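Local coordinates for putative sensory box/GGDEF family protein (Vibrio parahaemolyticus RIMD 2210633, PDB 2P7J), which is the sensor part of a larger signalling protein that probably makes cyclic di-GMP from two GTP molecules through its separate GGDEF domain, at residues Lys92-Tyr97 and Gly105-Leu110; Lys80-Leu85 and Gly166-Asn171; Glu136-Lys141 and Ser149-Ile154; Lys195-Tyr200 and Tyr210-Pro215; Ser49-Leu54 and Ile158-Val163. All coordinates share one frame; numbering follows the deposited sequence. Where two conformers were deposited one is given.

Contact 1. Residues Lys92-Tyr97 and Gly105-Leu110; sequences KVRIKY and GPSLIL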
# COMPACT_ATOMS: atom_id res chain seq x y z
N LYS B 92 22.38 1.93 7.89
CA LYS B 92 23.29 0.78 8.00
C LYS B 92 22.55 -0.54 8.20
O LYS B 92 22.97 -1.59 7.73
CB LYS B 92 24.24 0.98 9.19
CG LYS B 92 24.97 2.29 9.14
CD LYS B 92 26.34 2.08 8.57
CE LYS B 92 26.41 2.08 7.09
NZ LYS B 92 27.74 1.46 6.71
N VAL B 93 21.44 -0.49 8.93
CA VAL B 93 20.61 -1.64 9.21
C VAL B 93 19.17 -1.19 8.94
O VAL B 93 18.77 -0.07 9.30
CB VAL B 93 20.77 -2.10 10.69
CG1 VAL B 93 20.06 -3.45 10.90
CG2 VAL B 93 22.25 -2.22 11.06
N ARG B 94 18.41 -2.05 8.29
CA ARG B 94 17.07 -1.72 7.91
C ARG B 94 16.20 -2.97 7.85
O ARG B 94 16.45 -3.89 7.06
CB ARG B 94 17.06 -0.91 6.59
CG ARG B 94 15.66 -0.54 6.11
CD ARG B 94 15.74 0.26 4.80
NE ARG B 94 14.39 0.65 4.38
CZ ARG B 94 13.97 0.68 3.11
NH1 ARG B 94 14.81 0.35 2.12
NH2 ARG B 94 12.73 1.04 2.83
N ILE B 95 15.19 -2.98 8.72
CA ILE B 95 14.08 -3.96 8.76
C ILE B 95 12.81 -3.25 8.28
O ILE B 95 12.55 -2.11 8.68
CB ILE B 95 13.93 -4.49 10.25
CG1 ILE B 95 14.72 -5.78 10.43
CG2 ILE B 95 12.44 -4.67 10.70
CD1 ILE B 95 16.11 -5.67 10.04
N LYS B 96 12.06 -3.90 7.38
CA LYS B 96 10.73 -3.44 6.95
C LYS B 96 9.71 -4.47 7.40
O LYS B 96 10.00 -5.67 7.46
CB LYS B 96 10.62 -3.32 5.43
CG LYS B 96 11.79 -2.65 4.74
CD LYS B 96 11.85 -2.94 3.23
CE LYS B 96 10.65 -2.34 2.47
NZ LYS B 96 9.63 -3.40 2.06
N TYR B 97 8.52 -3.98 7.72
CA TYR B 97 7.43 -4.82 8.20
C TYR B 97 6.18 -4.40 7.46
O TYR B 97 5.95 -3.20 7.26
CB TYR B 97 7.21 -4.66 9.72
CG TYR B 97 5.93 -5.33 10.27
CD1 TYR B 97 5.90 -6.72 10.50
CD2 TYR B 97 4.78 -4.58 10.56
CE1 TYR B 97 4.74 -7.34 10.97
CE2 TYR B 97 3.62 -5.19 11.09
CZ TYR B 97 3.61 -6.57 11.27
OH TYR B 97 2.48 -7.21 11.76
N GLY B 105 11.38 -8.43 7.43
CA GLY B 105 12.71 -8.87 7.09
C GLY B 105 13.63 -7.70 6.75
O GLY B 105 13.16 -6.59 6.61
N PRO B 106 14.93 -7.97 6.61
CA PRO B 106 15.95 -7.00 6.26
C PRO B 106 15.89 -6.45 4.81
O PRO B 106 15.38 -7.11 3.90
CB PRO B 106 17.26 -7.78 6.46
CG PRO B 106 16.88 -9.25 6.27
CD PRO B 106 15.50 -9.32 6.87
N SER B 107 16.43 -5.26 4.59
CA SER B 107 16.56 -4.74 3.22
C SER B 107 18.02 -4.37 2.97
O SER B 107 18.68 -3.84 3.86
CB SER B 107 15.66 -3.51 3.03
OG SER B 107 15.92 -2.86 1.78
N LEU B 108 18.53 -4.65 1.78
CA LEU B 108 19.84 -4.17 1.38
C LEU B 108 19.75 -2.81 0.70
O LEU B 108 20.77 -2.25 0.32
CB LEU B 108 20.53 -5.19 0.47
CG LEU B 108 20.90 -6.53 1.13
CD1 LEU B 108 21.40 -7.53 0.06
CD2 LEU B 108 21.95 -6.35 2.20
N ILE B 109 18.53 -2.28 0.57
CA ILE B 109 18.33 -0.97 -0.02
C ILE B 109 18.53 0.13 1.04
O ILE B 109 17.59 0.46 1.80
CB ILE B 109 16.94 -0.84 -0.70
CG1 ILE B 109 16.79 -1.88 -1.82
CG2 ILE B 109 16.76 0.55 -1.27
CD1 ILE B 109 15.38 -1.98 -2.39
N LEU B 110 19.73 0.70 1.04
CA LEU B 110 20.23 1.57 2.10
C LEU B 110 20.66 2.90 1.53
O LEU B 110 21.48 2.97 0.58
CB LEU B 110 21.41 0.90 2.83
CG LEU B 110 21.18 -0.46 3.52
CD1 LEU B 110 22.50 -1.12 3.97
CD2 LEU B 110 20.19 -0.36 4.70
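The R94 side chain lies across S107, I109 and L110. Its CB touches L110 CD2 at 3.7 Å. Beyond that the chain is fully extended, with CG anti to the backbone N (chi1 179°), and this carries the guanidinium as far as I109. There NH1 donates to I109 O at 2.8 Å, on a carbonyl lone pair. K96 CD lies over one face of the guanidinium, near its rim. K96 CD also meets S107 CB at 3.9 Å. The backbones form the antiparallel hairpin of strands 91-98 and 103-106. K96 and G105 are a hydrogen-bonded pair, with K96 N to G105 O at 3.0 Å. S107 N then bonds to R94 O at 2.8 Å, just past the end of the second strand. S107 OG accepts from I109 N at 2.9 Å, an ST turn, and also bonds E143 of the second subunit. The loop that follows the hairpin is therefore tied by R94 within its own chain and by S107 to the dimer partner.

Contact 2. Residues Lys80-Leu85 and Gly166-Asn171; sequences KQIRFL and GYLVLN. With SO4 (sulfate ion), chain E.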
# COMPACT_ATOMS: atom_id res chain seq x y z
N LYS B 80 6.50 0.17 10.77
CA LYS B 80 6.74 -0.32 9.43
C LYS B 80 8.20 -0.35 9.02
O LYS B 80 8.55 -1.04 8.09
CB LYS B 80 5.86 0.36 8.38
CG LYS B 80 5.96 1.81 8.32
CD LYS B 80 5.15 2.26 7.11
CE LYS B 80 5.49 1.41 5.90
NZ LYS B 80 4.80 1.91 4.70
N GLN B 81 9.06 0.41 9.72
CA GLN B 81 10.52 0.24 9.56
C GLN B 81 11.18 0.32 10.91
O GLN B 81 10.65 0.94 11.83
CB GLN B 81 11.12 1.32 8.68
CG GLN B 81 10.74 1.27 7.22
CD GLN B 81 11.45 2.38 6.42
OE1 GLN B 81 10.86 3.43 6.10
NE2 GLN B 81 12.70 2.14 6.10
N ILE B 82 12.34 -0.34 11.03
CA ILE B 82 13.21 -0.16 12.17
C ILE B 82 14.64 -0.04 11.60
O ILE B 82 15.09 -0.94 10.89
CB ILE B 82 13.08 -1.32 13.19
CG1 ILE B 82 11.62 -1.47 13.65
CG2 ILE B 82 14.02 -1.11 14.40
CD1 ILE B 82 11.39 -2.45 14.82
N ARG B 83 15.33 1.07 11.88
CA ARG B 83 16.65 1.33 11.28
C ARG B 83 17.75 1.78 12.24
O ARG B 83 17.48 2.39 13.27
CB ARG B 83 16.55 2.35 10.14
CG ARG B 83 15.68 1.96 8.93
CD ARG B 83 15.47 3.16 8.02
NE ARG B 83 14.50 4.13 8.57
CZ ARG B 83 14.23 5.31 8.03
NH1 ARG B 83 14.83 5.72 6.92
NH2 ARG B 83 13.33 6.10 8.58
N PHE B 84 18.98 1.46 11.89
CA PHE B 84 20.14 2.13 12.45
C PHE B 84 20.77 2.97 11.33
O PHE B 84 21.05 2.45 10.22
CB PHE B 84 21.18 1.17 13.07
CG PHE B 84 22.32 1.89 13.75
CD1 PHE B 84 22.17 2.37 15.05
CD2 PHE B 84 23.50 2.17 13.08
CE1 PHE B 84 23.20 3.06 15.68
CE2 PHE B 84 24.54 2.87 13.71
CZ PHE B 84 24.39 3.31 15.02
N LEU B 85 20.93 4.26 11.62
CA LEU B 85 21.64 5.22 10.74
C LEU B 85 22.99 5.53 11.39
O LEU B 85 23.09 5.62 12.64
CB LEU B 85 20.82 6.51 10.55
CG LEU B 85 19.70 6.60 9.48
CD1 LEU B 85 18.69 5.47 9.58
CD2 LEU B 85 18.97 7.97 9.48
N GLY B 166 25.56 6.72 16.27
CA GLY B 166 24.51 6.72 15.25
C GLY B 166 23.16 6.93 15.88
O GLY B 166 23.06 7.41 17.01
N TYR B 167 22.12 6.55 15.15
CA TYR B 167 20.73 6.83 15.55
C TYR B 167 19.86 5.63 15.27
O TYR B 167 19.89 5.04 14.17
CB TYR B 167 20.16 8.06 14.80
CG TYR B 167 21.00 9.30 14.99
CD1 TYR B 167 20.69 10.23 15.98
CD2 TYR B 167 22.12 9.55 14.17
CE1 TYR B 167 21.49 11.37 16.16
CE2 TYR B 167 22.92 10.68 14.35
CZ TYR B 167 22.60 11.58 15.33
OH TYR B 167 23.39 12.68 15.50
N LEU B 168 19.12 5.24 16.29
CA LEU B 168 18.03 4.29 16.13
C LEU B 168 16.75 5.04 15.67
O LEU B 168 16.42 6.10 16.20
CB LEU B 168 17.80 3.53 17.45
CG LEU B 168 16.58 2.63 17.58
CD1 LEU B 168 16.64 1.47 16.58
CD2 LEU B 168 16.51 2.14 19.02
N VAL B 169 16.08 4.52 14.64
CA VAL B 169 14.90 5.15 14.05
C VAL B 169 13.78 4.13 13.89
O VAL B 169 13.94 3.07 13.27
CB VAL B 169 15.22 5.89 12.70
CG1 VAL B 169 13.96 6.67 12.14
CG2 VAL B 169 16.44 6.81 12.85
N LEU B 170 12.62 4.45 14.43
CA LEU B 170 11.46 3.57 14.31
C LEU B 170 10.36 4.36 13.66
O LEU B 170 10.00 5.45 14.14
CB LEU B 170 11.03 3.06 15.68
CG LEU B 170 12.10 2.25 16.45
CD1 LEU B 170 12.71 3.13 17.49
CD2 LEU B 170 11.44 1.09 17.15
N ASN B 171 9.86 3.81 12.55
CA ASN B 171 8.79 4.45 11.78
C ASN B 171 7.46 3.87 12.20
O ASN B 171 7.07 2.77 11.78
CB ASN B 171 8.96 4.26 10.26
CG ASN B 171 10.00 5.17 9.67
OD1 ASN B 171 9.80 5.75 8.61
ND2 ASN B 171 11.14 5.28 10.33
S SO4 E . 11.67 7.59 5.50
O1 SO4 E . 11.24 6.29 4.96
O2 SO4 E . 10.91 8.69 4.87
O3 SO4 E . 11.43 7.61 6.98
O4 SO4 E . 13.13 7.76 5.26
O HOH W 1 12.97 3.36 10.86
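K80 N bonds to N171 O at 2.8 Å, at the corner where the chain enters an antiparallel strand pairing in the middle of the Cache-type sensor sheet. Q81 lies beside N171, both pointing the same way, with amide planes 49° apart. I82 turns to the other face, where its CD1 meets L170 CD2 at 4.2 Å. R83 and V169 are a hydrogen-bonded pair. The R83 side chain bends at chi3 (-75°), which brings its guanidinium up beside N171. NH1 donates to sulfate O4 at 3.1 Å and also makes a salt bridge with E91. The sulfate probably comes from the crystallisation liquor. The F84 ring lies against G166, with CZ 3.4 Å from G166 CA. L85 closes the pair with Y167, and its CD1 packs on V169 CG2 at 4.2 Å. A bound water joins the two strands beside R83: it accepts from R83 NE at 2.9 Å and donates to V169 O at 2.6 Å.

Contact 3. Residues Glu136-Lys141 and Ser149-Ile154; sequences ELERDK and SPSLRI. With SO4 (sulfate ion), chain E.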
# COMPACT_ATOMS: atom_id res chain seq x y z
N GLU B 136 5.02 12.63 9.12
CA GLU B 136 5.44 13.06 7.80
C GLU B 136 5.42 11.87 6.86
O GLU B 136 5.74 10.74 7.26
CB GLU B 136 6.85 13.65 7.92
CG GLU B 136 7.44 14.23 6.68
CD GLU B 136 8.91 14.65 6.87
OE1 GLU B 136 9.35 14.83 8.04
OE2 GLU B 136 9.63 14.77 5.84
N LEU B 137 5.07 12.12 5.61
CA LEU B 137 5.06 11.06 4.59
C LEU B 137 6.44 10.44 4.31
O LEU B 137 7.47 11.13 4.25
CB LEU B 137 4.41 11.56 3.30
CG LEU B 137 2.95 12.01 3.42
CD1 LEU B 137 2.47 12.67 2.09
CD2 LEU B 137 2.01 10.85 3.87
N GLU B 138 6.46 9.11 4.16
CA GLU B 138 7.71 8.44 3.83
C GLU B 138 8.17 8.74 2.39
O GLU B 138 7.35 8.98 1.50
CB GLU B 138 7.59 6.94 4.02
CG GLU B 138 7.71 6.51 5.45
CD GLU B 138 7.49 5.05 5.62
OE1 GLU B 138 7.19 4.38 4.59
OE2 GLU B 138 7.63 4.55 6.76
N ARG B 139 9.48 8.71 2.20
CA ARG B 139 10.12 9.01 0.93
C ARG B 139 11.28 8.05 0.67
O ARG B 139 11.86 7.50 1.62
CB ARG B 139 10.66 10.44 0.94
CG ARG B 139 9.58 11.50 0.87
CD ARG B 139 10.14 12.92 1.01
NE ARG B 139 9.02 13.84 1.09
CZ ARG B 139 8.47 14.47 0.05
NH1 ARG B 139 8.97 14.33 -1.19
NH2 ARG B 139 7.41 15.26 0.27
N ASP B 140 11.59 7.85 -0.62
CA ASP B 140 12.78 7.13 -1.08
C ASP B 140 13.45 8.06 -2.08
O ASP B 140 12.82 8.50 -3.04
CB ASP B 140 12.43 5.77 -1.75
CG ASP B 140 13.66 4.84 -1.94
OD1 ASP B 140 14.67 4.94 -1.21
OD2 ASP B 140 13.62 3.96 -2.82
N LYS B 141 14.72 8.36 -1.82
CA LYS B 141 15.49 9.34 -2.60
C LYS B 141 14.74 10.66 -2.87
O LYS B 141 14.74 11.21 -3.99
CB LYS B 141 16.01 8.71 -3.88
CG LYS B 141 16.93 7.54 -3.58
CD LYS B 141 17.77 7.17 -4.78
CE LYS B 141 19.00 8.06 -4.93
NZ LYS B 141 19.65 7.83 -6.27
N SER B 149 2.41 6.95 2.87
CA SER B 149 2.62 6.42 4.23
C SER B 149 2.99 7.48 5.25
O SER B 149 4.18 7.79 5.42
CB SER B 149 3.75 5.37 4.25
OG SER B 149 3.63 4.46 3.19
N PRO B 150 1.98 8.02 5.95
CA PRO B 150 2.34 8.95 7.03
C PRO B 150 3.01 8.18 8.16
O PRO B 150 2.53 7.11 8.58
CB PRO B 150 1.00 9.53 7.47
CG PRO B 150 -0.04 8.48 7.05
CD PRO B 150 0.52 7.82 5.82
N SER B 151 4.13 8.70 8.65
CA SER B 151 4.86 8.00 9.68
C SER B 151 5.35 8.94 10.82
O SER B 151 5.70 10.10 10.58
CB SER B 151 5.97 7.19 9.01
OG SER B 151 6.86 6.63 9.93
N LEU B 152 5.31 8.44 12.06
CA LEU B 152 5.88 9.16 13.23
C LEU B 152 7.23 8.47 13.50
O LEU B 152 7.29 7.27 13.88
CB LEU B 152 4.99 9.02 14.47
CG LEU B 152 5.51 9.65 15.77
CD1 LEU B 152 5.59 11.18 15.68
CD2 LEU B 152 4.67 9.24 16.96
N ARG B 153 8.31 9.20 13.26
CA ARG B 153 9.63 8.60 13.38
C ARG B 153 10.14 8.80 14.79
O ARG B 153 10.32 9.93 15.22
CB ARG B 153 10.59 9.19 12.34
CG ARG B 153 10.25 8.77 10.94
CD ARG B 153 10.86 9.70 9.95
NE ARG B 153 10.36 9.40 8.61
CZ ARG B 153 9.21 9.87 8.12
NH1 ARG B 153 8.43 10.67 8.83
NH2 ARG B 153 8.82 9.54 6.89
N ILE B 154 10.33 7.70 15.50
CA ILE B 154 10.92 7.68 16.83
C ILE B 154 12.40 7.71 16.61
O ILE B 154 12.91 6.98 15.76
CB ILE B 154 10.49 6.41 17.63
CG1 ILE B 154 8.97 6.20 17.51
CG2 ILE B 154 10.95 6.49 19.11
CD1 ILE B 154 8.06 7.44 18.00
S SO4 E . 11.67 7.59 5.50
O1 SO4 E . 11.24 6.29 4.96
O2 SO4 E . 10.91 8.69 4.87
O3 SO4 E . 11.43 7.61 6.98
O4 SO4 E . 13.13 7.76 5.26
O HOH W 2 4.51 8.31 1.60
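This is a short antiparallel strand pairing, largely buried, on the side of the sensor sheet where strands 131-140 and 150-160 run next to each other. E136 and S151 form a hydrogen-bonded pair, with S151 N to E136 O at 2.9 Å. L137 and P150 are the next, non-hydrogen-bonded pair, and L137 CD2 packs against P150 CD at 3.9 Å. E138 N then bonds to S149 O. A water extends the link, donating to E138 O and accepting from S149 N.

R153 carries the polar part. Extended from CG to NE, the R153 chain carries its guanidinium back to the 136-138 backbone. NH1 donates to E136 O at 3.1 Å. S151 N and R153 NH1 approach that oxygen from opposite faces of its carbonyl plane, so one carbonyl holds both. The other edge of the guanidinium grips a sulfate: NE donates to O3 at 2.6 Å and NH2 to O2 at 3.0 Å. R139 N adds a bond to the same O2, also 3.0 Å. S151 CB lies over one guanidinium face. K113, R116, Y118 and R83 complete the anion site, which is consistent with a pocket suited to a negatively charged group.

Strand 163-173 flanks strand 150-160 on its other side, and I154 packs on helix 11-45.

Contact 4. Residues Lys195-Tyr200 and Tyr210-Pro215; sequences KHKGFY and YGDIIP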
# COMPACT_ATOMS: atom_id res chain seq x y z
N LYS B 195 -3.36 17.75 12.00
CA LYS B 195 -2.06 18.28 12.33
C LYS B 195 -2.16 19.66 13.02
O LYS B 195 -3.17 20.38 12.90
CB LYS B 195 -1.33 18.41 11.01
CG LYS B 195 0.13 18.29 11.04
CD LYS B 195 0.53 17.55 9.78
CE LYS B 195 1.93 17.85 9.41
NZ LYS B 195 2.37 16.70 8.56
N HIS B 196 -1.07 20.03 13.69
CA HIS B 196 -0.94 21.31 14.37
C HIS B 196 -1.24 22.51 13.45
O HIS B 196 -1.67 23.56 13.94
CB HIS B 196 0.45 21.44 14.99
CG HIS B 196 1.54 21.75 14.01
ND1 HIS B 196 2.30 20.78 13.40
CD2 HIS B 196 1.98 22.93 13.51
CE1 HIS B 196 3.16 21.34 12.58
NE2 HIS B 196 2.99 22.65 12.62
N LYS B 197 -1.05 22.36 12.14
CA LYS B 197 -1.36 23.46 11.23
C LYS B 197 -2.60 23.29 10.33
O LYS B 197 -2.71 23.97 9.28
CB LYS B 197 -0.16 23.85 10.39
CG LYS B 197 0.46 22.69 9.70
CD LYS B 197 -0.54 21.62 9.41
CE LYS B 197 0.12 20.81 8.41
NZ LYS B 197 1.18 21.71 7.85
N GLY B 198 -3.49 22.38 10.74
CA GLY B 198 -4.81 22.32 10.17
C GLY B 198 -5.04 21.29 9.10
O GLY B 198 -6.18 21.03 8.76
N PHE B 199 -3.97 20.70 8.57
CA PHE B 199 -4.12 19.65 7.55
C PHE B 199 -4.41 18.27 8.13
O PHE B 199 -4.09 18.00 9.29
CB PHE B 199 -2.91 19.59 6.62
CG PHE B 199 -2.69 20.87 5.83
CD1 PHE B 199 -3.54 21.21 4.77
CD2 PHE B 199 -1.65 21.74 6.17
CE1 PHE B 199 -3.34 22.39 4.03
CE2 PHE B 199 -1.45 22.93 5.44
CZ PHE B 199 -2.30 23.25 4.36
N TYR B 200 -5.01 17.40 7.30
CA TYR B 200 -5.42 16.07 7.72
C TYR B 200 -4.31 15.03 7.54
O TYR B 200 -3.71 14.92 6.46
CB TYR B 200 -6.71 15.63 6.99
CG TYR B 200 -7.98 16.36 7.47
CD1 TYR B 200 -8.89 15.74 8.33
CD2 TYR B 200 -8.25 17.67 7.06
CE1 TYR B 200 -10.05 16.41 8.77
CE2 TYR B 200 -9.41 18.35 7.49
CZ TYR B 200 -10.29 17.71 8.35
OH TYR B 200 -11.39 18.38 8.79
N TYR B 210 -3.31 15.16 3.60
CA TYR B 210 -1.99 15.65 3.22
C TYR B 210 -1.99 16.90 2.32
O TYR B 210 -1.09 17.09 1.48
CB TYR B 210 -1.14 14.51 2.62
CG TYR B 210 -1.43 13.10 3.14
CD1 TYR B 210 -1.34 12.79 4.51
CD2 TYR B 210 -1.77 12.08 2.26
CE1 TYR B 210 -1.60 11.49 4.97
CE2 TYR B 210 -2.04 10.78 2.72
CZ TYR B 210 -1.94 10.49 4.07
OH TYR B 210 -2.20 9.20 4.50
N GLY B 211 -2.98 17.76 2.52
CA GLY B 211 -3.04 19.05 1.86
C GLY B 211 -1.80 19.92 1.91
O GLY B 211 -1.60 20.73 1.01
N ASP B 212 -0.98 19.77 2.94
CA ASP B 212 0.28 20.50 3.02
C ASP B 212 1.33 20.06 2.00
O ASP B 212 2.29 20.79 1.72
CB ASP B 212 0.88 20.46 4.45
CG ASP B 212 0.99 19.04 5.04
OD1 ASP B 212 0.32 18.09 4.56
OD2 ASP B 212 1.75 18.87 6.02
N ILE B 213 1.16 18.85 1.45
CA ILE B 213 2.14 18.23 0.56
C ILE B 213 1.61 17.96 -0.87
O ILE B 213 2.30 18.23 -1.85
CB ILE B 213 2.72 16.93 1.19
CG1 ILE B 213 3.45 17.24 2.51
CG2 ILE B 213 3.66 16.23 0.22
CD1 ILE B 213 4.63 18.25 2.39
N ILE B 214 0.41 17.39 -0.97
CA ILE B 214 -0.25 17.18 -2.26
C ILE B 214 -0.99 18.49 -2.63
O ILE B 214 -1.92 18.88 -1.93
CB ILE B 214 -1.25 15.95 -2.25
CG1 ILE B 214 -0.69 14.70 -1.54
CG2 ILE B 214 -1.73 15.61 -3.66
CD1 ILE B 214 0.75 14.28 -1.91
N PRO B 215 -0.59 19.15 -3.75
CA PRO B 215 -0.96 20.57 -4.01
C PRO B 215 -2.44 20.77 -4.32
O PRO B 215 -3.03 21.81 -3.95
CB PRO B 215 -0.11 20.96 -5.23
CG PRO B 215 0.84 19.80 -5.48
CD PRO B 215 0.19 18.59 -4.88
O HOH W 3 -5.13 18.01 4.30
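The backbones meet at one direct bond, Y210 N to Y200 O at 2.9 Å, and at a water that accepts from both Y200 N and G211 N. Next to this bond the F199 ring lies against the other loop. The backbone N of D212 sits 3.4 Å above the ring plane, over its centre. G211 C lies over the same face, nearer the rim. D212 CB comes within 3.3 Å of F199 CD2. The carboxylate plane of D212 is turned only 18° from the ring plane.

The first loop is a type I beta turn from K195 to G198, which joins strands 189-194 and 200-202 of the second antiparallel sheet of the chain. K195 N also bonds to F199 O across the base of this turn. K195 NZ and K197 NZ each lie 3.4 Å from D212 OD2, in salt bridges whose hydrogen bonds are weak. The placing of the K197 chain is doubtful. The D212 CG sits between its backbone N and carbonyl carbon (chi1 51°), which turns the carboxylate toward the lysines. K195 NZ has a stronger partner in I135 O. The Y210 ring packs on L137 and L148.

Contact 5. Residues Ser49-Leu54 and Ile158-Val163; sequences SLYDYL and ISVNDV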
# COMPACT_ATOMS: atom_id res chain seq x y z
N SER B 49 22.85 -7.05 21.26
CA SER B 49 22.96 -7.36 19.85
C SER B 49 23.22 -6.12 18.99
O SER B 49 23.93 -6.20 17.96
CB SER B 49 21.75 -8.17 19.35
OG SER B 49 20.67 -7.33 19.01
N LEU B 50 22.71 -4.97 19.44
CA LEU B 50 23.07 -3.70 18.82
C LEU B 50 24.52 -3.33 19.11
O LEU B 50 25.25 -2.98 18.18
CB LEU B 50 22.11 -2.53 19.18
CG LEU B 50 22.39 -1.14 18.55
CD1 LEU B 50 22.48 -1.17 17.00
CD2 LEU B 50 21.38 -0.05 18.99
N TYR B 51 24.94 -3.40 20.38
CA TYR B 51 26.33 -3.11 20.74
C TYR B 51 27.32 -4.02 20.05
O TYR B 51 28.40 -3.57 19.66
CB TYR B 51 26.57 -3.17 22.27
CG TYR B 51 25.79 -2.18 23.11
CD1 TYR B 51 25.56 -0.87 22.68
CD2 TYR B 51 25.32 -2.55 24.37
CE1 TYR B 51 24.84 0.04 23.47
CE2 TYR B 51 24.61 -1.65 25.18
CZ TYR B 51 24.37 -0.36 24.72
OH TYR B 51 23.67 0.50 25.54
N ASP B 52 26.96 -5.30 19.90
CA ASP B 52 27.83 -6.23 19.19
C ASP B 52 28.04 -5.83 17.75
O ASP B 52 29.16 -5.88 17.24
CB ASP B 52 27.29 -7.65 19.22
CG ASP B 52 27.34 -8.25 20.59
OD1 ASP B 52 28.09 -7.73 21.45
OD2 ASP B 52 26.60 -9.23 20.79
N TYR B 53 26.94 -5.44 17.10
CA TYR B 53 26.98 -5.00 15.70
C TYR B 53 27.87 -3.76 15.57
O TYR B 53 28.70 -3.67 14.67
CB TYR B 53 25.58 -4.75 15.12
CG TYR B 53 25.66 -4.06 13.78
CD1 TYR B 53 26.07 -4.76 12.65
CD2 TYR B 53 25.40 -2.69 13.66
CE1 TYR B 53 26.20 -4.14 11.45
CE2 TYR B 53 25.55 -2.04 12.45
CZ TYR B 53 25.94 -2.78 11.35
OH TYR B 53 26.07 -2.18 10.11
N LEU B 54 27.70 -2.80 16.48
CA LEU B 54 28.56 -1.59 16.51
C LEU B 54 30.07 -1.85 16.70
O LEU B 54 30.88 -1.26 15.98
CB LEU B 54 28.04 -0.60 17.53
CG LEU B 54 26.57 -0.20 17.30
CD1 LEU B 54 26.08 0.69 18.43
CD2 LEU B 54 26.33 0.46 15.91
N ILE B 158 22.41 6.86 19.76
CA ILE B 158 22.99 5.72 20.44
C ILE B 158 24.45 6.02 20.66
O ILE B 158 25.16 6.35 19.70
CB ILE B 158 22.83 4.42 19.60
CG1 ILE B 158 21.34 4.09 19.37
CG2 ILE B 158 23.57 3.27 20.27
CD1 ILE B 158 20.49 3.96 20.65
N SER B 159 24.91 5.93 21.91
CA SER B 159 26.33 6.11 22.23
C SER B 159 26.99 4.88 22.88
O SER B 159 26.31 4.03 23.46
CB SER B 159 26.52 7.36 23.09
OG SER B 159 26.00 7.18 24.39
N VAL B 160 28.32 4.78 22.72
CA VAL B 160 29.16 3.80 23.43
C VAL B 160 30.21 4.62 24.18
O VAL B 160 30.90 5.45 23.58
CB VAL B 160 29.87 2.81 22.46
CG1 VAL B 160 30.84 1.88 23.22
CG2 VAL B 160 28.85 1.97 21.66
N ASN B 161 30.33 4.36 25.49
CA ASN B 161 31.18 5.15 26.39
C ASN B 161 30.96 6.65 26.20
O ASN B 161 31.92 7.43 26.11
CB ASN B 161 32.66 4.78 26.25
CG ASN B 161 32.93 3.32 26.53
OD1 ASN B 161 33.67 2.66 25.79
ND2 ASN B 161 32.34 2.79 27.60
N ASP B 162 29.69 7.02 26.14
CA ASP B 162 29.23 8.41 25.89
C ASP B 162 29.70 9.07 24.58
O ASP B 162 29.61 10.28 24.42
CB ASP B 162 29.46 9.31 27.12
CG ASP B 162 28.47 10.48 27.19
OD1 ASP B 162 27.25 10.29 26.91
OD2 ASP B 162 28.93 11.61 27.51
N VAL B 163 30.19 8.26 23.64
CA VAL B 163 30.48 8.74 22.28
C VAL B 163 29.39 8.26 21.29
O VAL B 163 29.13 7.07 21.16
CB VAL B 163 31.90 8.32 21.78
CG1 VAL B 163 32.15 8.92 20.40
CG2 VAL B 163 32.99 8.78 22.77
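Apolar side chains make nearly all of this contact, in which helix 48-55 packs beside the end of strand 150-160 and its hairpin to strand 163-173. The helix and strand segments are inclined at 66°, with axes 10.4 Å apart at their closest. L50 and I158 meet tip to tip, with L50 CD2 4.2 Å from I158 CG1. L50 CG is anti to the backbone N (chi1 -179°), which directs the branch toward the strand. One helical turn later, L54 crosses I158 at about a right angle and touches its CG2 through CD1. V160 CG2 also touches this leucine, 4.4 Å from L54 CD1. I158 therefore rests against two leucines of one helix face. F84 of the central sheet also touches both L50 and L54.

The aromatic contribution is looser. The Y51 ring sits obliquely to V160, its CD1 4.5 Å from V160 CG2.

The backbone of I158 pairs with strand 163-173, and not with the helix. L54 N bonds to L50 O in the helix. The type I' turn from V160 to V163 is closed in both directions: V160 N donates to V163 O and V163 N to V160 O, each at 2.9 Å.

In the fold
Contacts 1, 2, 3 and 5 all reach the seven-stranded antiparallel sheet. Between centres, contact 2 lies about 10 Å from contact 1, 12 Å from contact 3 and 14 Å from contact 5. Strands 79-86 and 91-98 are neighbours, as are 150-160 and 163-173. Contact 5 sets helix 48-55 against this sheet. Along the chain, contacts 1 and 3 are nested inside the loop closed by contact 2, which alternates with contact 5. Contact 4 follows in sequence, its centre about 38 Å from that of contact 5. Its Y210 and I213 pack on contact 3, linking the second sheet's loops to the first sheet. Contacts 2 and 3 share the sulfate, consistent with an anion site in the sensor part.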